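Local atomic coordinates of Tox3 (Phaeosphaeria nodorum, PDB entry 6WES), a protein that acts as a necrotrophic effector of a wheat-pathogenic fungus, a secreted toxin probably recognised through the host susceptibility gene Snn3, here as the part probably left after pro-domain removal. Residues 10-18 / 144-155; 88-99 / 126-137. All coordinates share one frame; numbering follows the deposited sequence.

Contact 1. Residues 10-18 / 144-155; sequences GTRSVHDCR and LECSTRTYGAIP
R149 grips D16 side-on at the outer face of two antiparallel strands. Its NE donates to D16 OD2 at 3.0 Å and its NH2 to D16 OD1 at 2.8 Å. Each oxygen uses its syn lone pair, and the carboxylate and guanidinium planes are only 29° apart. The R149 chain runs out with CG anti to the backbone N (chi1 -156°) and bends at chi3, which lays the guanidinium over V14 CG1. D16 OD1 also accepts from the backbone N of G22, a second bond on the same oxygen. The tight part lies on the other face. There the H15 ring lies alongside T148, with NE2 3.0 Å from T148 OG1; that hydroxyl is hydrogen-bonded to the P125 carbonyl. L98 and M127 pack on the ring from the barrel side. A classic beta bulge shifts the register by one: R149 and T150 both sit opposite V14, and V14 O takes a 2.7 Å bond from R149 N and a weak one from T150 N. The strands 10-16 and 147-153 pair the first and last strands of this beta-barrel effector. Just past the pairing, the C17-C146 disulfide (chi3 99°) ties the two segments covalently. The R18 end is looser and more exposed: the R18 guanidinium carries L144 CD1 over the centre of one face. At the other end P155 CD sits over one face of the R12 guanidinium, 3.6 Å from R12 NH1, while R12 makes salt bridges to D26 and E158. A water there joins G10 O to I154 N.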
loop_
_atom_site.group_PDB
_atom_site.type_symbol
_atom_site.label_atom_id
_atom_site.label_comp_id
_atom_site.label_asym_id
_atom_site.label_seq_id
_atom_site.Cartn_x
_atom_site.Cartn_y
_atom_site.Cartn_z
ATOM N N GLY A 10 4.456 2.911 6.265
ATOM C CA GLY A 10 3.661 1.810 6.763
ATOM C C GLY A 10 2.330 2.312 7.279
ATOM O O GLY A 10 2.261 3.370 7.924
ATOM N N THR A 11 1.263 1.566 7.026
ATOM C CA THR A 11 -0.064 1.890 7.533
ATOM C C THR A 11 -0.688 0.645 8.142
ATOM O O THR A 11 -0.702 -0.431 7.518
ATOM C CB THR A 11 -0.934 2.465 6.416
ATOM O OG1 THR A 11 -0.264 3.621 5.882
ATOM C CG2 THR A 11 -2.324 2.842 6.924
ATOM N N ARG A 12 -1.216 0.801 9.346
ATOM C CA ARG A 12 -1.992 -0.225 10.021
ATOM C C ARG A 12 -3.464 0.130 9.862
ATOM O O ARG A 12 -3.838 1.310 9.933
ATOM C CB ARG A 12 -1.625 -0.236 11.518
ATOM C CG ARG A 12 -2.507 -1.103 12.420
ATOM C CD ARG A 12 -1.900 -1.260 13.810
ATOM N NE ARG A 12 -0.591 -1.911 13.732
ATOM C CZ ARG A 12 0.239 -2.062 14.768
ATOM N NH1 ARG A 12 -0.110 -1.595 15.963
ATOM N NH2 ARG A 12 1.398 -2.688 14.613
ATOM N N SER A 13 -4.314 -0.877 9.723
ATOM C CA SER A 13 -5.741 -0.606 9.621
ATOM C C SER A 13 -6.530 -1.748 10.240
ATOM O O SER A 13 -6.024 -2.862 10.400
ATOM C CB SER A 13 -6.175 -0.417 8.165
ATOM O OG SER A 13 -5.919 -1.573 7.381
ATOM N N VAL A 14 -7.784 -1.463 10.578
ATOM C CA VAL A 14 -8.708 -2.448 11.138
ATOM C C VAL A 14 -10.004 -2.359 10.341
ATOM O O VAL A 14 -10.498 -1.249 10.080
ATOM C CB VAL A 14 -8.997 -2.161 12.629
ATOM C CG1 VAL A 14 -9.980 -3.186 13.211
ATOM C CG2 VAL A 14 -7.691 -2.142 13.417
ATOM N N HIS A 15 -10.546 -3.512 9.951
ATOM C CA HIS A 15 -11.753 -3.578 9.135
ATOM C C HIS A 15 -12.769 -4.534 9.737
ATOM O O HIS A 15 -12.418 -5.543 10.360
ATOM C CB HIS A 15 -11.413 -4.033 7.705
ATOM C CG HIS A 15 -10.667 -2.994 6.928
ATOM N ND1 HIS A 15 -9.298 -2.859 6.985
ATOM C CD2 HIS A 15 -11.112 -1.989 6.140
ATOM C CE1 HIS A 15 -8.923 -1.820 6.252
ATOM N NE2 HIS A 15 -10.011 -1.285 5.715
ATOM N N ASP A 16 -14.036 -4.227 9.481
ATOM C CA ASP A 16 -15.155 -5.070 9.892
ATOM C C ASP A 16 -15.872 -5.536 8.641
ATOM O O ASP A 16 -16.248 -4.724 7.789
ATOM C CB ASP A 16 -16.076 -4.280 10.815
ATOM C CG ASP A 16 -15.369 -3.858 12.066
ATOM O OD1 ASP A 16 -14.637 -4.675 12.658
ATOM O OD2 ASP A 16 -15.536 -2.681 12.482
ATOM N N CYS A 17 -16.003 -6.843 8.506
ATOM C CA CYS A 17 -16.551 -7.440 7.298
ATOM C C CYS A 17 -17.804 -8.232 7.659
ATOM O O CYS A 17 -18.197 -8.310 8.829
ATOM C CB CYS A 17 -15.498 -8.321 6.614
ATOM S SG CYS A 17 -13.987 -7.432 6.059
ATOM N N ARG A 18 -18.432 -8.837 6.640
ATOM C CA ARG A 18 -19.720 -9.488 6.888
ATOM C C ARG A 18 -19.566 -10.711 7.780
ATOM O O ARG A 18 -20.418 -10.969 8.638
ATOM C CB ARG A 18 -20.440 -9.852 5.584
ATOM C CG ARG A 18 -21.805 -10.506 5.862
ATOM C CD ARG A 18 -22.725 -10.494 4.660
ATOM N NE ARG A 18 -22.918 -9.145 4.126
ATOM C CZ ARG A 18 -23.670 -8.876 3.060
ATOM N NH1 ARG A 18 -24.306 -9.861 2.427
ATOM N NH2 ARG A 18 -23.786 -7.628 2.629
ATOM N N LEU A 144 -17.354 -8.231 -1.750
ATOM C CA LEU A 144 -18.176 -7.213 -1.090
ATOM C C LEU A 144 -17.270 -6.334 -0.231
ATOM O O LEU A 144 -16.447 -6.853 0.528
ATOM C CB LEU A 144 -19.213 -7.872 -0.174
ATOM C CG LEU A 144 -20.356 -8.689 -0.793
ATOM C CD1 LEU A 144 -21.043 -9.565 0.251
ATOM C CD2 LEU A 144 -21.365 -7.770 -1.449
ATOM N N GLU A 145 -17.437 -5.017 -0.313
ATOM C CA GLU A 145 -16.582 -4.125 0.457
ATOM C C GLU A 145 -16.977 -4.111 1.937
ATOM O O GLU A 145 -18.158 -4.065 2.284
ATOM C CB GLU A 145 -16.652 -2.707 -0.118
ATOM C CG GLU A 145 -15.627 -1.745 0.463
ATOM C CD GLU A 145 -15.521 -0.450 -0.321
ATOM O OE1 GLU A 145 -15.671 -0.478 -1.562
ATOM O OE2 GLU A 145 -15.285 0.595 0.311
ATOM N N CYS A 146 -15.962 -4.150 2.809
ATOM C CA CYS A 146 -16.061 -4.088 4.259
ATOM C C CYS A 146 -16.095 -2.633 4.724
ATOM O O CYS A 146 -15.955 -1.706 3.927
ATOM C CB CYS A 146 -14.839 -4.771 4.860
ATOM S SG CYS A 146 -14.524 -6.449 4.282
ATOM N N SER A 147 -16.277 -2.407 6.025
ATOM C CA SER A 147 -16.127 -1.056 6.545
ATOM C C SER A 147 -14.786 -0.900 7.255
ATOM O O SER A 147 -14.292 -1.823 7.908
ATOM C CB SER A 147 -17.294 -0.662 7.459
ATOM O OG SER A 147 -17.482 -1.628 8.479
ATOM N N THR A 148 -14.170 0.266 7.076
ATOM C CA THR A 148 -12.896 0.570 7.714
ATOM C C THR A 148 -13.187 1.096 9.115
ATOM O O THR A 148 -13.900 2.097 9.272
ATOM C CB THR A 148 -12.134 1.589 6.867
ATOM O OG1 THR A 148 -11.924 1.044 5.557
ATOM C CG2 THR A 148 -10.767 1.943 7.494
ATOM N N ARG A 149 -12.659 0.426 10.139
ATOM C CA ARG A 149 -12.866 0.899 11.500
ATOM C C ARG A 149 -11.899 2.009 11.853
ATOM O O ARG A 149 -12.298 2.999 12.462
ATOM C CB ARG A 149 -12.746 -0.237 12.502
ATOM C CG ARG A 149 -13.546 0.170 13.747
ATOM C CD ARG A 149 -13.244 -0.656 14.908
ATOM N NE ARG A 149 -13.713 -2.012 14.703
ATOM C CZ ARG A 149 -13.440 -2.984 15.549
ATOM N NH1 ARG A 149 -12.760 -2.713 16.657
ATOM N NH2 ARG A 149 -13.851 -4.213 15.289
ATOM N N THR A 150 -10.630 1.860 11.481
ATOM C CA THR A 150 -9.633 2.877 11.776
ATOM C C THR A 150 -8.403 2.574 10.932
ATOM O O THR A 150 -8.264 1.476 10.396
ATOM C CB THR A 150 -9.306 2.937 13.275
ATOM O OG1 THR A 150 -8.470 4.072 13.516
ATOM C CG2 THR A 150 -8.620 1.667 13.773
ATOM N N TYR A 151 -7.514 3.562 10.822
ATOM C CA TYR A 151 -6.239 3.371 10.138
ATOM C C TYR A 151 -5.265 4.417 10.658
ATOM O O TYR A 151 -5.675 5.462 11.183
ATOM C CB TYR A 151 -6.377 3.431 8.608
ATOM C CG TYR A 151 -6.861 4.758 8.103
ATOM C CD1 TYR A 151 -8.203 5.064 8.086
ATOM C CD2 TYR A 151 -5.964 5.725 7.640
ATOM C CE1 TYR A 151 -8.648 6.291 7.634
ATOM C CE2 TYR A 151 -6.426 6.970 7.187
ATOM C CZ TYR A 151 -7.765 7.219 7.186
ATOM O OH TYR A 151 -8.274 8.430 6.744
ATOM N N GLY A 152 -3.972 4.146 10.511
ATOM C CA GLY A 152 -2.987 5.104 10.985
ATOM C C GLY A 152 -1.587 4.559 10.844
ATOM O O GLY A 152 -1.387 3.497 10.253
ATOM N N ALA A 153 -0.622 5.323 11.344
ATOM C CA ALA A 153 0.775 4.921 11.240
ATOM C C ALA A 153 1.049 3.687 12.092
ATOM O O ALA A 153 0.371 3.422 13.084
ATOM C CB ALA A 153 1.657 6.072 11.726
ATOM N N ILE A 154 2.053 2.921 11.693
ATOM C CA ILE A 154 2.498 1.791 12.506
ATOM C C ILE A 154 3.422 2.325 13.593
ATOM O O ILE A 154 4.369 3.058 13.274
ATOM C CB ILE A 154 3.215 0.765 11.640
ATOM C CG1 ILE A 154 2.257 0.192 10.589
ATOM C CG2 ILE A 154 3.787 -0.354 12.518
ATOM C CD1 ILE A 154 2.946 -0.778 9.604
ATOM N N PRO A 155 3.181 2.009 14.866
ATOM C CA PRO A 155 4.059 2.517 15.933
ATOM C C PRO A 155 5.513 2.131 15.697
ATOM O O PRO A 155 5.818 1.041 15.212
ATOM C CB PRO A 155 3.500 1.859 17.199
ATOM C CG PRO A 155 2.067 1.562 16.882
ATOM C CD PRO A 155 2.053 1.221 15.394
HETATM O O HOH W 1 3.902 4.101 9.826
HETATM O O HOH W 2 -19.371 -3.703 8.289
HETATM O O HOH W 3 -16.204 -0.603 10.572
#

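Contact 2. Residues 88-99 / 126-137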
loop_
_atom_site.group_PDB
_atom_site.type_symbol
_atom_site.label_atom_id
_atom_site.label_comp_id
_atom_site.label_asym_id
_atom_site.label_seq_id
_atom_site.Cartn_x
_atom_site.Cartn_y
_atom_site.Cartn_z
ATOM N N THR A 88 -18.022 -25.199 11.439
ATOM C CA THR A 88 -18.982 -25.960 10.656
ATOM C C THR A 88 -18.257 -26.838 9.644
ATOM O O THR A 88 -17.080 -26.620 9.327
ATOM C CB THR A 88 -19.949 -25.031 9.895
ATOM O OG1 THR A 88 -19.211 -24.190 8.985
ATOM C CG2 THR A 88 -20.722 -24.153 10.871
ATOM N N SER A 89 -18.984 -27.829 9.129
ATOM C CA SER A 89 -18.523 -28.678 8.038
ATOM C C SER A 89 -19.522 -28.572 6.894
ATOM O O SER A 89 -20.693 -28.945 7.074
ATOM C CB SER A 89 -18.418 -30.139 8.484
ATOM O OG SER A 89 -17.316 -30.312 9.353
ATOM N N PRO A 90 -19.139 -28.063 5.711
ATOM C CA PRO A 90 -17.826 -27.473 5.419
ATOM C C PRO A 90 -17.622 -26.181 6.222
ATOM O O PRO A 90 -18.576 -25.597 6.724
ATOM C CB PRO A 90 -17.902 -27.157 3.911
ATOM C CG PRO A 90 -19.141 -27.840 3.411
ATOM C CD PRO A 90 -20.066 -27.921 4.578
ATOM N N PRO A 91 -16.377 -25.775 6.396
ATOM C CA PRO A 91 -16.105 -24.494 7.060
ATOM C C PRO A 91 -16.562 -23.337 6.187
ATOM O O PRO A 91 -16.845 -23.486 4.996
ATOM C CB PRO A 91 -14.580 -24.501 7.168
ATOM C CG PRO A 91 -14.138 -25.279 5.956
ATOM C CD PRO A 91 -15.150 -26.405 5.900
ATOM N N THR A 92 -16.623 -22.157 6.797
ATOM C CA THR A 92 -16.738 -20.921 6.034
ATOM C C THR A 92 -15.329 -20.457 5.709
ATOM O O THR A 92 -14.521 -20.222 6.613
ATOM C CB THR A 92 -17.460 -19.847 6.843
ATOM O OG1 THR A 92 -18.755 -20.334 7.199
ATOM C CG2 THR A 92 -17.611 -18.569 6.007
ATOM N N ARG A 93 -15.023 -20.336 4.427
ATOM C CA ARG A 93 -13.714 -19.878 3.997
ATOM C C ARG A 93 -13.866 -18.550 3.281
ATOM O O ARG A 93 -14.707 -18.410 2.386
ATOM C CB ARG A 93 -13.061 -20.904 3.078
ATOM C CG ARG A 93 -12.979 -22.283 3.721
ATOM C CD ARG A 93 -11.963 -23.167 3.032
ATOM N NE ARG A 93 -10.612 -22.645 3.183
ATOM C CZ ARG A 93 -9.526 -23.267 2.738
ATOM N NH1 ARG A 93 -9.641 -24.434 2.117
ATOM N NH2 ARG A 93 -8.331 -22.716 2.910
ATOM N N CYS A 94 -13.067 -17.574 3.693
ATOM C CA CYS A 94 -13.195 -16.218 3.180
ATOM C C CYS A 94 -11.870 -15.746 2.622
ATOM O O CYS A 94 -10.830 -15.883 3.270
ATOM C CB CYS A 94 -13.617 -15.255 4.294
ATOM S SG CYS A 94 -15.235 -15.659 5.029
ATOM N N LEU A 95 -11.923 -15.123 1.462
ATOM C CA LEU A 95 -10.772 -14.455 0.883
ATOM C C LEU A 95 -10.944 -12.954 1.067
ATOM O O LEU A 95 -12.023 -12.413 0.819
ATOM C CB LEU A 95 -10.686 -14.772 -0.612
ATOM C CG LEU A 95 -9.492 -14.099 -1.285
ATOM C CD1 LEU A 95 -8.162 -14.608 -0.757
ATOM C CD2 LEU A 95 -9.574 -14.288 -2.781
ATOM N N TYR A 96 -9.889 -12.298 1.502
ATOM C CA TYR A 96 -9.881 -10.866 1.770
ATOM C C TYR A 96 -8.847 -10.198 0.895
ATOM O O TYR A 96 -7.781 -10.764 0.638
ATOM C CB TYR A 96 -9.494 -10.584 3.218
ATOM C CG TYR A 96 -10.533 -11.115 4.138
ATOM C CD1 TYR A 96 -11.623 -10.341 4.504
ATOM C CD2 TYR A 96 -10.431 -12.413 4.626
ATOM C CE1 TYR A 96 -12.610 -10.859 5.334
ATOM C CE2 TYR A 96 -11.395 -12.933 5.427
ATOM C CZ TYR A 96 -12.480 -12.148 5.774
ATOM O OH TYR A 96 -13.455 -12.691 6.579
ATOM N N GLN A 97 -9.161 -8.998 0.444
ATOM C CA GLN A 97 -8.200 -8.176 -0.274
ATOM C C GLN A 97 -8.192 -6.778 0.325
ATOM O O GLN A 97 -9.239 -6.108 0.375
ATOM C CB GLN A 97 -8.578 -8.103 -1.740
ATOM C CG GLN A 97 -7.559 -7.322 -2.556
ATOM C CD GLN A 97 -7.817 -7.495 -4.025
ATOM O OE1 GLN A 97 -8.484 -6.663 -4.648
ATOM N NE2 GLN A 97 -7.297 -8.582 -4.590
ATOM N N LEU A 98 -7.021 -6.351 0.777
ATOM C CA LEU A 98 -6.814 -5.029 1.352
ATOM C C LEU A 98 -6.130 -4.161 0.308
ATOM O O LEU A 98 -5.150 -4.589 -0.322
ATOM C CB LEU A 98 -5.918 -5.154 2.578
ATOM C CG LEU A 98 -5.482 -3.855 3.252
ATOM C CD1 LEU A 98 -6.713 -3.033 3.701
ATOM C CD2 LEU A 98 -4.611 -4.210 4.426
ATOM N N ARG A 99 -6.696 -2.990 0.065
ATOM C CA ARG A 99 -6.184 -2.056 -0.935
ATOM C C ARG A 99 -5.738 -0.803 -0.187
ATOM O O ARG A 99 -6.569 -0.031 0.316
ATOM C CB ARG A 99 -7.265 -1.756 -1.965
ATOM C CG ARG A 99 -7.760 -3.014 -2.664
ATOM C CD ARG A 99 -8.860 -2.745 -3.675
ATOM N NE ARG A 99 -9.435 -4.007 -4.121
ATOM C CZ ARG A 99 -10.645 -4.132 -4.664
ATOM N NH1 ARG A 99 -11.398 -3.049 -4.870
ATOM N NH2 ARG A 99 -11.076 -5.326 -5.024
ATOM N N THR A 126 -9.189 0.304 1.819
ATOM C CA THR A 126 -10.448 -0.427 1.790
ATOM C C THR A 126 -10.157 -1.918 1.835
ATOM O O THR A 126 -9.126 -2.377 1.338
ATOM C CB THR A 126 -11.265 -0.112 0.542
ATOM O OG1 THR A 126 -10.525 -0.472 -0.637
ATOM C CG2 THR A 126 -11.626 1.377 0.503
ATOM N N MET A 127 -11.057 -2.680 2.435
ATOM C CA MET A 127 -10.954 -4.129 2.459
ATOM C C MET A 127 -12.194 -4.710 1.812
ATOM O O MET A 127 -13.272 -4.103 1.833
ATOM C CB MET A 127 -10.809 -4.686 3.877
ATOM C CG MET A 127 -10.523 -6.203 3.914
ATOM S SD MET A 127 -10.156 -6.843 5.560
ATOM C CE MET A 127 -8.497 -6.137 5.723
ATOM N N HIS A 128 -12.025 -5.885 1.225
ATOM C CA HIS A 128 -13.026 -6.531 0.399
ATOM C C HIS A 128 -13.029 -8.006 0.766
ATOM O O HIS A 128 -11.966 -8.580 1.003
ATOM C CB HIS A 128 -12.619 -6.281 -1.073
ATOM C CG HIS A 128 -12.401 -4.825 -1.364
ATOM N ND1 HIS A 128 -13.407 -4.021 -1.847
ATOM C CD2 HIS A 128 -11.327 -4.014 -1.171
ATOM C CE1 HIS A 128 -12.961 -2.782 -1.964
ATOM N NE2 HIS A 128 -11.702 -2.747 -1.550
ATOM N N GLU A 129 -14.216 -8.606 0.873
ATOM C CA GLU A 129 -14.350 -9.964 1.397
ATOM C C GLU A 129 -15.267 -10.783 0.494
ATOM O O GLU A 129 -16.297 -10.286 0.027
ATOM C CB GLU A 129 -14.983 -9.923 2.827
ATOM C CG GLU A 129 -15.295 -11.296 3.484
ATOM C CD GLU A 129 -16.178 -11.216 4.764
ATOM O OE1 GLU A 129 -17.334 -10.797 4.650
ATOM O OE2 GLU A 129 -15.720 -11.574 5.865
ATOM N N VAL A 130 -14.908 -12.048 0.247
ATOM C CA VAL A 130 -15.818 -13.007 -0.381
ATOM C C VAL A 130 -15.747 -14.306 0.414
ATOM O O VAL A 130 -14.651 -14.785 0.720
ATOM C CB VAL A 130 -15.516 -13.215 -1.889
ATOM C CG1 VAL A 130 -14.056 -13.589 -2.147
ATOM C CG2 VAL A 130 -16.505 -14.210 -2.543
ATOM N N CYS A 131 -16.901 -14.847 0.795
ATOM C CA CYS A 131 -16.938 -16.048 1.622
ATOM C C CYS A 131 -17.805 -17.133 0.992
ATOM O O CYS A 131 -18.798 -16.848 0.321
ATOM C CB CYS A 131 -17.508 -15.789 3.015
ATOM S SG CYS A 131 -16.597 -14.586 3.938
ATOM N N ILE A 132 -17.427 -18.384 1.238
ATOM C CA ILE A 132 -18.226 -19.534 0.826
ATOM C C ILE A 132 -18.184 -20.580 1.933
ATOM O O ILE A 132 -17.198 -20.709 2.666
ATOM C CB ILE A 132 -17.722 -20.113 -0.520
ATOM C CG1 ILE A 132 -18.629 -21.241 -1.008
ATOM C CG2 ILE A 132 -16.305 -20.647 -0.399
ATOM C CD1 ILE A 132 -18.394 -21.607 -2.463
ATOM N N ARG A 133 -19.265 -21.354 2.047
ATOM C CA ARG A 133 -19.247 -22.553 2.885
ATOM C C ARG A 133 -18.769 -23.694 1.992
ATOM O O ARG A 133 -19.547 -24.281 1.236
ATOM C CB ARG A 133 -20.642 -22.828 3.429
ATOM C CG ARG A 133 -21.095 -21.902 4.538
ATOM C CD ARG A 133 -20.726 -22.462 5.904
ATOM N NE ARG A 133 -20.796 -23.922 5.944
ATOM C CZ ARG A 133 -21.738 -24.615 6.577
ATOM N NH1 ARG A 133 -22.708 -23.986 7.231
ATOM N NH2 ARG A 133 -21.709 -25.940 6.561
ATOM N N ALA A 134 -17.477 -24.007 2.070
ATOM C CA ALA A 134 -16.868 -24.990 1.182
ATOM C C ALA A 134 -15.490 -25.357 1.715
ATOM O O ALA A 134 -14.940 -24.691 2.596
ATOM C CB ALA A 134 -16.766 -24.451 -0.250
ATOM N N ASP A 135 -14.926 -26.419 1.152
ATOM C CA ASP A 135 -13.616 -26.896 1.572
ATOM C C ASP A 135 -12.459 -26.189 0.869
ATOM O O ASP A 135 -11.300 -26.493 1.173
ATOM C CB ASP A 135 -13.507 -28.409 1.353
ATOM C CG ASP A 135 -14.600 -29.194 2.074
ATOM O OD1 ASP A 135 -14.718 -29.071 3.314
ATOM O OD2 ASP A 135 -15.336 -29.952 1.399
ATOM N N GLU A 136 -12.734 -25.251 -0.044
ATOM C CA GLU A 136 -11.709 -24.583 -0.836
ATOM C C GLU A 136 -11.821 -23.079 -0.620
ATOM O O GLU A 136 -12.938 -22.562 -0.527
ATOM C CB GLU A 136 -11.978 -24.863 -2.326
ATOM C CG GLU A 136 -12.207 -26.343 -2.658
ATOM C CD GLU A 136 -13.661 -26.660 -3.013
ATOM O OE1 GLU A 136 -14.027 -26.538 -4.203
ATOM O OE2 GLU A 136 -14.433 -27.053 -2.108
ATOM N N CYS A 137 -10.671 -22.372 -0.543
ATOM C CA CYS A 137 -10.707 -20.894 -0.467
ATOM C C CYS A 137 -11.227 -20.356 -1.798
ATOM O O CYS A 137 -10.781 -20.805 -2.860
ATOM C CB CYS A 137 -9.338 -20.226 -0.085
ATOM S SG CYS A 137 -9.444 -18.577 0.935
HETATM O O HOH W 4 -8.463 1.548 -1.377
#
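The guanidinium of R99 lies flat on the H128 ring, with centres 3.6 Å apart and planes at 19°. The R99 chain, extended from CG to NE, crosses the histidine at about a right angle. Q97 OE1 fixes its rotation, accepting from R99 NE and NH2, and Q97 NE2 donates to D80 OD1. T126 OG1, 2.7 Å from H128 NE2, holds the ring from its own strand. On the other face, Y96 and E129 point the same way, and E129 CG fits against the ring at CE1. Y96 OH donates to the anti lone pair of E129 OE2 at 2.6 Å. M127 SD makes an oblique Met-aromatic contact beside the same ring, and its CE reaches L98 CD1. Strands 92-99 and 126-133 form an antiparallel pair in the barrel sheet. The C94-C131 disulfide crosses it at a non-hydrogen-bonded pair, on the same face as Y96. On the opposite face L95 CB meets V130 CG1. Beyond the strand the chain folds back around R93. R93 CG lies 3.3 Å from A134 O, C137 N sits over one guanidinium face, and NH1 bonds D135 O at 2.8 Å from above the carbonyl plane. C137 is disulfide-bonded to C82. At this same end R133, bent at chi2 and chi3, curls over T88, whose OG1 lies over the centre of its guanidinium. P90 CB sits against A134 CA; the A134 methyl points away.

Overall arrangement
From the N terminus, strand 2-16 supplies the first side of contact 1, at residues 10-18. The chain then runs through the strands between 23 and 85 before reaching 88-99. Contact 2 closes a short loop when 126-137 returns beside that segment. Residues 144-155 follow and close the much longer loop of contact 1, so contact 2 is nested inside it. The two centres lie about 17 Å apart. Strands 126-133 and 144-153 are neighbours, probably joined by backbone bonds from C146 N to M127 O and from E129 N to L144 O. The run 92-105, 126-133, 144-153, 2-16 is therefore continuous across the sheet.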